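Local structure of D-xylonate dehydratase (Caulobacter crescentus, 5OYN) at residues Pro15-Pro27 against Pro47-Ile59. The protein catalyses the dehydration of D-xylonate to 2-dehydro-3-deoxy-D-arabinonate in D-xylose degradation and dehydrates D-gluconate with similar efficiency. Numbering follows the deposited sequence.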
ATOM      1  N   PRO A  15     -19.688  -3.331  28.620  1.00 88.38           N
ATOM      2  CA  PRO A  15     -20.280  -3.537  27.291  1.00 88.52           C
ATOM      3  C   PRO A  15     -21.426  -2.575  27.008  1.00 81.29           C
ATOM      4  O   PRO A  15     -22.023  -1.986  27.908  1.00 84.96           O
ATOM      5  CB  PRO A  15     -20.769  -4.992  27.336  1.00 76.71           C
ATOM      6  CG  PRO A  15     -19.926  -5.641  28.375  1.00 80.06           C
ATOM      7  CD  PRO A  15     -19.615  -4.580  29.398  1.00 88.03           C
ATOM      8  N   ARG A  16     -21.722  -2.421  25.723  1.00 83.38           N
ATOM      9  CA  ARG A  16     -22.735  -1.484  25.258  1.00 82.54           C
ATOM     10  C   ARG A  16     -23.280  -1.993  23.927  1.00 76.23           C
ATOM     11  O   ARG A  16     -22.585  -2.689  23.180  1.00 78.14           O
ATOM     12  CB  ARG A  16     -22.147  -0.066  25.139  1.00 73.04           C
ATOM     13  CG  ARG A  16     -23.080   0.973  24.536  1.00 77.49           C
ATOM     14  CD  ARG A  16     -22.383   2.343  24.327  1.00 80.07           C
ATOM     15  NE  ARG A  16     -21.822   2.914  25.556  1.00 79.23           N
ATOM     16  CZ  ARG A  16     -22.520   3.647  26.429  1.00 83.91           C
ATOM     17  NH1 ARG A  16     -23.809   3.891  26.204  1.00 73.50           N
ATOM     18  NH2 ARG A  16     -21.937   4.132  27.529  1.00 75.99           N
ATOM     19  N   ARG A  17     -24.541  -1.688  23.651  1.00 76.73           N
ATOM     20  CA  ARG A  17     -25.123  -2.033  22.358  1.00 81.04           C
ATOM     21  C   ARG A  17     -24.924  -0.818  21.461  1.00 80.19           C
ATOM     22  O   ARG A  17     -25.662   0.171  21.552  1.00 72.28           O
ATOM     23  CB  ARG A  17     -26.592  -2.428  22.475  1.00 79.52           C
ATOM     24  CG  ARG A  17     -27.376  -2.270  21.160  1.00 79.35           C
ATOM     25  CD  ARG A  17     -28.586  -3.174  21.072  1.00 73.53           C
ATOM     26  NE  ARG A  17     -28.201  -4.537  20.731  1.00 77.99           N
ATOM     27  CZ  ARG A  17     -28.712  -5.212  19.704  1.00 84.77           C
ATOM     28  NH1 ARG A  17     -29.627  -4.641  18.927  1.00 83.48           N
ATOM     29  NH2 ARG A  17     -28.313  -6.455  19.455  1.00 82.53           N
ATOM     30  N   PHE A  18     -23.902  -0.889  20.612  1.00 71.79           N
ATOM     31  CA  PHE A  18     -23.599   0.192  19.697  1.00 67.17           C
ATOM     32  C   PHE A  18     -24.592   0.201  18.534  1.00 66.56           C
ATOM     33  O   PHE A  18     -25.208  -0.814  18.207  1.00 69.91           O
ATOM     34  CB  PHE A  18     -22.175   0.038  19.194  1.00 62.82           C
ATOM     35  CG  PHE A  18     -21.140   0.061  20.280  1.00 61.03           C
ATOM     36  CD1 PHE A  18     -20.718   1.261  20.826  1.00 58.54           C
ATOM     37  CD2 PHE A  18     -20.561  -1.113  20.729  1.00 62.38           C
ATOM     38  CE1 PHE A  18     -19.747   1.290  21.813  1.00 57.35           C
ATOM     39  CE2 PHE A  18     -19.589  -1.092  21.717  1.00 64.25           C
ATOM     40  CZ  PHE A  18     -19.187   0.115  22.266  1.00 63.26           C
ATOM     41  N   ARG A  19     -24.755   1.367  17.905  1.00 62.48           N
ATOM     42  CA  ARG A  19     -25.685   1.439  16.779  1.00 61.54           C
ATOM     43  C   ARG A  19     -25.295   0.480  15.662  1.00 67.98           C
ATOM     44  O   ARG A  19     -26.152   0.068  14.869  1.00 68.53           O
ATOM     45  CB  ARG A  19     -25.757   2.858  16.234  1.00 57.82           C
ATOM     46  CG  ARG A  19     -24.456   3.573  16.352  1.00 57.85           C
ATOM     47  CD  ARG A  19     -24.617   5.022  16.018  1.00 62.45           C
ATOM     48  NE  ARG A  19     -24.600   5.273  14.583  1.00 64.87           N
ATOM     49  CZ  ARG A  19     -25.668   5.627  13.886  1.00 66.47           C
ATOM     50  NH1 ARG A  19     -26.843   5.744  14.502  1.00 80.91           N
ATOM     51  NH2 ARG A  19     -25.565   5.861  12.582  1.00 59.86           N
ATOM     52  N   SER A  20     -24.006   0.133  15.565  1.00 69.06           N
ATOM     53  CA  SER A  20     -23.592  -0.898  14.622  1.00 67.24           C
ATOM     54  C   SER A  20     -24.437  -2.154  14.795  1.00 70.55           C
ATOM     55  O   SER A  20     -24.885  -2.747  13.808  1.00 70.36           O
ATOM     56  CB  SER A  20     -22.104  -1.215  14.794  1.00 64.95           C
ATOM     57  OG  SER A  20     -21.705  -1.227  16.155  1.00 63.79           O
ATOM     58  N   ARG A  21     -24.705  -2.544  16.048  1.00 71.52           N
ATOM     59  CA  ARG A  21     -25.485  -3.748  16.316  1.00 71.26           C
ATOM     60  C   ARG A  21     -26.859  -3.715  15.666  1.00 69.79           C
ATOM     61  O   ARG A  21     -27.447  -4.774  15.450  1.00 71.41           O
ATOM     62  CB  ARG A  21     -25.633  -3.970  17.820  1.00 71.66           C
ATOM     63  CG  ARG A  21     -24.305  -4.123  18.565  1.00 77.89           C
ATOM     64  CD  ARG A  21     -23.552  -5.385  18.123  1.00 85.23           C
ATOM     65  NE  ARG A  21     -22.272  -5.083  17.464  1.00 90.86           N
ATOM     66  CZ  ARG A  21     -21.467  -5.999  16.921  1.00 85.53           C
ATOM     67  NH1 ARG A  21     -21.801  -7.285  16.969  1.00 86.52           N
ATOM     68  NH2 ARG A  21     -20.318  -5.637  16.351  1.00 82.95           N
ATOM     69  N   ASP A  22     -27.388  -2.541  15.322  1.00 71.81           N
ATOM     70  CA  ASP A  22     -28.668  -2.545  14.628  1.00 73.53           C
ATOM     71  C   ASP A  22     -28.552  -3.052  13.194  1.00 76.29           C
ATOM     72  O   ASP A  22     -29.570  -3.397  12.582  1.00 73.66           O
ATOM     73  CB  ASP A  22     -29.297  -1.159  14.641  1.00 68.15           C
ATOM     74  CG  ASP A  22     -30.734  -1.179  14.134  1.00 80.13           C
ATOM     75  OD1 ASP A  22     -31.616  -1.740  14.834  1.00 75.34           O
ATOM     76  OD2 ASP A  22     -30.974  -0.660  13.020  1.00 81.87           O
ATOM     77  N   TRP A  23     -27.341  -3.101  12.639  1.00 78.33           N
ATOM     78  CA  TRP A  23     -27.119  -3.722  11.339  1.00 71.62           C
ATOM     79  C   TRP A  23     -26.752  -5.192  11.489  1.00 73.81           C
ATOM     80  O   TRP A  23     -27.303  -6.052  10.794  1.00 77.41           O
ATOM     81  CB  TRP A  23     -25.999  -3.010  10.580  1.00 69.11           C
ATOM     82  CG  TRP A  23     -26.348  -1.754   9.848  1.00 64.37           C
ATOM     83  CD1 TRP A  23     -26.492  -1.613   8.501  1.00 65.96           C
ATOM     84  CD2 TRP A  23     -26.514  -0.449  10.408  1.00 61.43           C
ATOM     85  NE1 TRP A  23     -26.773  -0.306   8.188  1.00 64.23           N
ATOM     86  CE2 TRP A  23     -26.792   0.429   9.342  1.00 60.61           C
ATOM     87  CE3 TRP A  23     -26.470   0.061  11.709  1.00 68.28           C
ATOM     88  CZ2 TRP A  23     -27.028   1.790   9.535  1.00 61.92           C
ATOM     89  CZ3 TRP A  23     -26.705   1.426  11.900  1.00 65.53           C
ATOM     90  CH2 TRP A  23     -26.976   2.268  10.818  1.00 61.23           C
ATOM     91  N   PHE A  24     -25.833  -5.488  12.408  1.00 70.68           N
ATOM     92  CA  PHE A  24     -25.159  -6.774  12.470  1.00 71.66           C
ATOM     93  C   PHE A  24     -25.773  -7.739  13.475  1.00 79.10           C
ATOM     94  O   PHE A  24     -25.426  -8.927  13.458  1.00 87.71           O
ATOM     95  CB  PHE A  24     -23.675  -6.562  12.799  1.00 77.02           C
ATOM     96  CG  PHE A  24     -22.931  -5.754  11.761  1.00 77.35           C
ATOM     97  CD1 PHE A  24     -23.329  -5.772  10.427  1.00 74.70           C
ATOM     98  CD2 PHE A  24     -21.834  -4.980  12.120  1.00 72.24           C
ATOM     99  CE1 PHE A  24     -22.650  -5.032   9.478  1.00 73.21           C
ATOM    100  CE2 PHE A  24     -21.148  -4.231  11.171  1.00 70.64           C
ATOM    101  CZ  PHE A  24     -21.556  -4.257   9.851  1.00 71.40           C
ATOM    102  N   ASP A  25     -26.669  -7.272  14.340  1.00 78.72           N
ATOM    103  CA  ASP A  25     -27.369  -8.146  15.277  1.00 75.55           C
ATOM    104  C   ASP A  25     -28.771  -7.593  15.534  1.00 79.62           C
ATOM    105  O   ASP A  25     -29.198  -7.406  16.675  1.00 82.69           O
ATOM    106  CB  ASP A  25     -26.570  -8.310  16.570  1.00 77.89           C
ATOM    107  CG  ASP A  25     -27.203  -9.304  17.522  1.00 87.20           C
ATOM    108  OD1 ASP A  25     -27.476 -10.450  17.101  1.00 87.57           O
ATOM    109  OD2 ASP A  25     -27.429  -8.934  18.693  1.00 92.35           O
ATOM    110  N   ASN A  26     -29.504  -7.324  14.456  1.00 83.84           N
ATOM    111  CA  ASN A  26     -30.833  -6.734  14.580  1.00 90.11           C
ATOM    112  C   ASN A  26     -31.810  -7.764  15.137  1.00 96.05           C
ATOM    113  O   ASN A  26     -31.906  -8.877  14.600  1.00 91.95           O
ATOM    114  CB  ASN A  26     -31.325  -6.215  13.231  1.00 83.57           C
ATOM    115  CG  ASN A  26     -32.600  -5.411  13.350  1.00 87.48           C
ATOM    116  OD1 ASN A  26     -33.651  -5.826  12.868  1.00 90.63           O
ATOM    117  ND2 ASN A  26     -32.515  -4.254  13.996  1.00 88.53           N
ATOM    118  N   PRO A  27     -32.553  -7.431  16.211  1.00 99.83           N
ATOM    119  CA  PRO A  27     -33.477  -8.403  16.821  1.00 95.73           C
ATOM    120  C   PRO A  27     -34.613  -8.819  15.898  1.00 97.54           C
ATOM    121  O   PRO A  27     -34.855 -10.014  15.697  1.00 99.91           O
ATOM    122  CB  PRO A  27     -34.005  -7.659  18.053  1.00 95.70           C
ATOM    123  CG  PRO A  27     -33.738  -6.199  17.778  1.00 93.29           C
ATOM    124  CD  PRO A  27     -32.518  -6.143  16.931  1.00 90.71           C
ATOM    125  N   PRO A  47     -16.581 -13.237  10.433  1.00 74.30           N
ATOM    126  CA  PRO A  47     -17.852 -12.960  11.117  1.00 72.80           C
ATOM    127  C   PRO A  47     -17.666 -12.641  12.590  1.00 71.32           C
ATOM    128  O   PRO A  47     -18.390 -11.794  13.133  1.00 70.34           O
ATOM    129  CB  PRO A  47     -18.651 -14.253  10.903  1.00 62.86           C
ATOM    130  CG  PRO A  47     -18.003 -14.917   9.744  1.00 66.87           C
ATOM    131  CD  PRO A  47     -16.557 -14.580   9.833  1.00 65.24           C
ATOM    132  N   GLU A  48     -16.690 -13.278  13.247  1.00 74.21           N
ATOM    133  CA  GLU A  48     -16.460 -13.010  14.661  1.00 68.89           C
ATOM    134  C   GLU A  48     -16.077 -11.557  14.899  1.00 69.51           C
ATOM    135  O   GLU A  48     -16.364 -11.012  15.966  1.00 74.11           O
ATOM    136  CB  GLU A  48     -15.390 -13.954  15.203  1.00 70.53           C
ATOM    137  CG  GLU A  48     -13.991 -13.396  15.189  1.00 75.29           C
ATOM    138  CD  GLU A  48     -12.990 -14.339  15.830  1.00 85.10           C
ATOM    139  OE1 GLU A  48     -12.234 -13.896  16.729  1.00 88.20           O
ATOM    140  OE2 GLU A  48     -12.966 -15.527  15.434  1.00 82.34           O
ATOM    141  N   GLU A  49     -15.465 -10.905  13.912  1.00 72.10           N
ATOM    142  CA  GLU A  49     -15.154  -9.488  14.055  1.00 68.08           C
ATOM    143  C   GLU A  49     -16.422  -8.653  14.081  1.00 68.01           C
ATOM    144  O   GLU A  49     -16.628  -7.848  14.995  1.00 79.91           O
ATOM    145  CB  GLU A  49     -14.249  -9.030  12.918  1.00 66.28           C
ATOM    146  CG  GLU A  49     -12.792  -9.371  13.116  1.00 67.25           C
ATOM    147  CD  GLU A  49     -12.021  -9.258  11.827  1.00 64.48           C
ATOM    148  OE1 GLU A  49     -12.282 -10.078  10.921  1.00 60.10           O
ATOM    149  OE2 GLU A  49     -11.172  -8.340  11.718  1.00 65.87           O
ATOM    150  N   LEU A  50     -17.286  -8.835  13.089  1.00 68.99           N
ATOM    151  CA  LEU A  50     -18.461  -7.987  12.951  1.00 72.41           C
ATOM    152  C   LEU A  50     -19.586  -8.349  13.915  1.00 75.97           C
ATOM    153  O   LEU A  50     -20.563  -7.597  14.006  1.00 76.07           O
ATOM    154  CB  LEU A  50     -18.980  -8.047  11.512  1.00 71.14           C
ATOM    155  CG  LEU A  50     -18.084  -7.412  10.445  1.00 71.23           C
ATOM    156  CD1 LEU A  50     -18.381  -7.977   9.053  1.00 68.74           C
ATOM    157  CD2 LEU A  50     -18.231  -5.898  10.457  1.00 65.50           C
ATOM    158  N   ARG A  51     -19.477  -9.461  14.639  1.00 76.40           N
ATOM    159  CA  ARG A  51     -20.575  -9.943  15.469  1.00 80.68           C
ATOM    160  C   ARG A  51     -20.202 -10.082  16.939  1.00 79.21           C
ATOM    161  O   ARG A  51     -20.997 -10.612  17.722  1.00 82.66           O
ATOM    162  CB  ARG A  51     -21.087 -11.283  14.932  1.00 85.19           C
ATOM    163  CG  ARG A  51     -21.667 -11.210  13.524  1.00 81.46           C
ATOM    164  CD  ARG A  51     -22.959 -12.006  13.430  1.00 88.34           C
ATOM    165  NE  ARG A  51     -22.711 -13.443  13.524  1.00 95.32           N
ATOM    166  CZ  ARG A  51     -23.660 -14.359  13.687  1.00 99.37           C
ATOM    167  NH1 ARG A  51     -24.929 -13.987  13.780  1.00 97.27           N
ATOM    168  NH2 ARG A  51     -23.344 -15.644  13.759  1.00103.92           N
ATOM    169  N   SER A  52     -19.024  -9.625  17.336  1.00 77.29           N
ATOM    170  CA  SER A  52     -18.586  -9.738  18.718  1.00 76.55           C
ATOM    171  C   SER A  52     -18.941  -8.519  19.556  1.00 78.47           C
ATOM    172  O   SER A  52     -18.573  -8.464  20.735  1.00 78.88           O
ATOM    173  CB  SER A  52     -17.074  -9.959  18.764  1.00 78.65           C
ATOM    174  OG  SER A  52     -16.408  -8.802  18.279  1.00 81.52           O
ATOM    175  N   GLY A  53     -19.627  -7.536  18.985  1.00 76.08           N
ATOM    176  CA  GLY A  53     -20.006  -6.377  19.756  1.00 71.75           C
ATOM    177  C   GLY A  53     -18.921  -5.350  19.980  1.00 71.18           C
ATOM    178  O   GLY A  53     -19.127  -4.431  20.782  1.00 74.44           O
ATOM    179  N   LYS A  54     -17.770  -5.470  19.318  1.00 71.08           N
ATOM    180  CA  LYS A  54     -16.816  -4.373  19.326  1.00 63.32           C
ATOM    181  C   LYS A  54     -17.386  -3.199  18.525  1.00 63.00           C
ATOM    182  O   LYS A  54     -18.239  -3.390  17.650  1.00 60.99           O
ATOM    183  CB  LYS A  54     -15.479  -4.808  18.731  1.00 59.64           C
ATOM    184  CG  LYS A  54     -14.811  -6.004  19.385  1.00 63.15           C
ATOM    185  CD  LYS A  54     -13.362  -6.131  18.879  1.00 58.08           C
ATOM    186  CE  LYS A  54     -12.681  -7.419  19.311  1.00 60.58           C
ATOM    187  NZ  LYS A  54     -12.726  -8.497  18.255  1.00 78.60           N
ATOM    188  N   PRO A  55     -16.950  -1.970  18.811  1.00 62.19           N
ATOM    189  CA  PRO A  55     -17.463  -0.830  18.041  1.00 63.41           C
ATOM    190  C   PRO A  55     -16.760  -0.680  16.697  1.00 61.02           C
ATOM    191  O   PRO A  55     -15.543  -0.852  16.572  1.00 56.32           O
ATOM    192  CB  PRO A  55     -17.192   0.372  18.952  1.00 52.64           C
ATOM    193  CG  PRO A  55     -16.017  -0.044  19.775  1.00 57.56           C
ATOM    194  CD  PRO A  55     -16.005  -1.555  19.865  1.00 56.65           C
ATOM    195  N   ILE A  56     -17.559  -0.383  15.678  1.00 61.07           N
ATOM    196  CA  ILE A  56     -17.037  -0.054  14.358  1.00 59.00           C
ATOM    197  C   ILE A  56     -16.526   1.377  14.425  1.00 58.47           C
ATOM    198  O   ILE A  56     -17.314   2.311  14.599  1.00 57.82           O
ATOM    199  CB  ILE A  56     -18.105  -0.199  13.271  1.00 57.95           C
ATOM    200  CG1 ILE A  56     -18.784  -1.571  13.335  1.00 59.85           C
ATOM    201  CG2 ILE A  56     -17.483   0.034  11.920  1.00 59.38           C
ATOM    202  CD1 ILE A  56     -17.831  -2.754  13.513  1.00 61.48           C
ATOM    203  N   ILE A  57     -15.214   1.553  14.287  1.00 58.96           N
ATOM    204  CA  ILE A  57     -14.591   2.872  14.300  1.00 58.73           C
ATOM    205  C   ILE A  57     -14.384   3.329  12.860  1.00 51.50           C
ATOM    206  O   ILE A  57     -13.551   2.781  12.141  1.00 51.25           O
ATOM    207  CB  ILE A  57     -13.263   2.868  15.068  1.00 54.52           C
ATOM    208  CG1 ILE A  57     -13.422   2.144  16.408  1.00 49.25           C
ATOM    209  CG2 ILE A  57     -12.784   4.307  15.261  1.00 50.90           C
ATOM    210  CD1 ILE A  57     -14.118   2.980  17.461  1.00 53.75           C
ATOM    211  N   GLY A  58     -15.131   4.337  12.425  1.00 52.09           N
ATOM    212  CA  GLY A  58     -14.835   4.952  11.151  1.00 51.51           C
ATOM    213  C   GLY A  58     -13.555   5.765  11.219  1.00 59.92           C
ATOM    214  O   GLY A  58     -13.183   6.304  12.263  1.00 59.44           O
ATOM    215  N   ILE A  59     -12.852   5.822  10.090  1.00 57.69           N
ATOM    216  CA  ILE A  59     -11.709   6.713   9.900  1.00 55.50           C
ATOM    217  C   ILE A  59     -12.018   7.518   8.643  1.00 51.26           C
ATOM    218  O   ILE A  59     -12.078   6.957   7.541  1.00 53.93           O
ATOM    219  CB  ILE A  59     -10.373   5.949   9.774  1.00 52.28           C
ATOM    220  CG1 ILE A  59     -10.165   5.019  10.967  1.00 47.32           C
ATOM    221  CG2 ILE A  59      -9.182   6.897   9.735  1.00 41.49           C
ATOM    222  CD1 ILE A  59      -8.930   4.159  10.842  1.00 51.22           C
TER
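Arg21 lays its guanidinium flat against Gly53, a worked example of an arginine spread over the one residue of a turn that has no side chain. Its CB rests over the guanidinium of Arg17, 3.8 Å above that plane. CG stands opposite the carbonyl carbon (chi1 -59°), and bends at the next two torsions bring the chain round to the turn. CD lies 4.0 Å from Gly53 CA and NE 3.5 Å from the same atom, while CZ is centred above it. NH1 comes up beside Arg51 C, and NH2 gives a weak hydrogen bond to Lys54 O (3.3 Å, N-H...O angle 131°). The positive phi of Gly53 suits a glycine, since a CB would probably press on the carbonyl O of Ser52.

This turn joins helix 47-51 to strand 56-61, an inner strand of the four-stranded parallel sheet, so the N-terminal segment packs on the entry to that sheet. Here Ser20 CB meets Ile56 CG1 at 3.6 Å; Ser20 OG and Ile56 N both hydrogen-bond Asp129 OD2, tying segment and strand to one carboxylate.

Phe18 meets the next part of the turn. Pro55 CB makes a CH-pi contact over the ring centre, 3.8 Å from the centroid of Phe18, while Arg16 CB lies toward the rim of the opposite face and Gly53 O at the edge; the ring also meets Tyr259 edge-to-face. With an alanine here, Pro55 CB and Tyr259 would probably both lose their aromatic partner. At the helix 47-51 end, Phe24 CE2 approaches Leu50 CD2 at 3.4 Å, and Leu37 of helix 30-39 packs against both side chains.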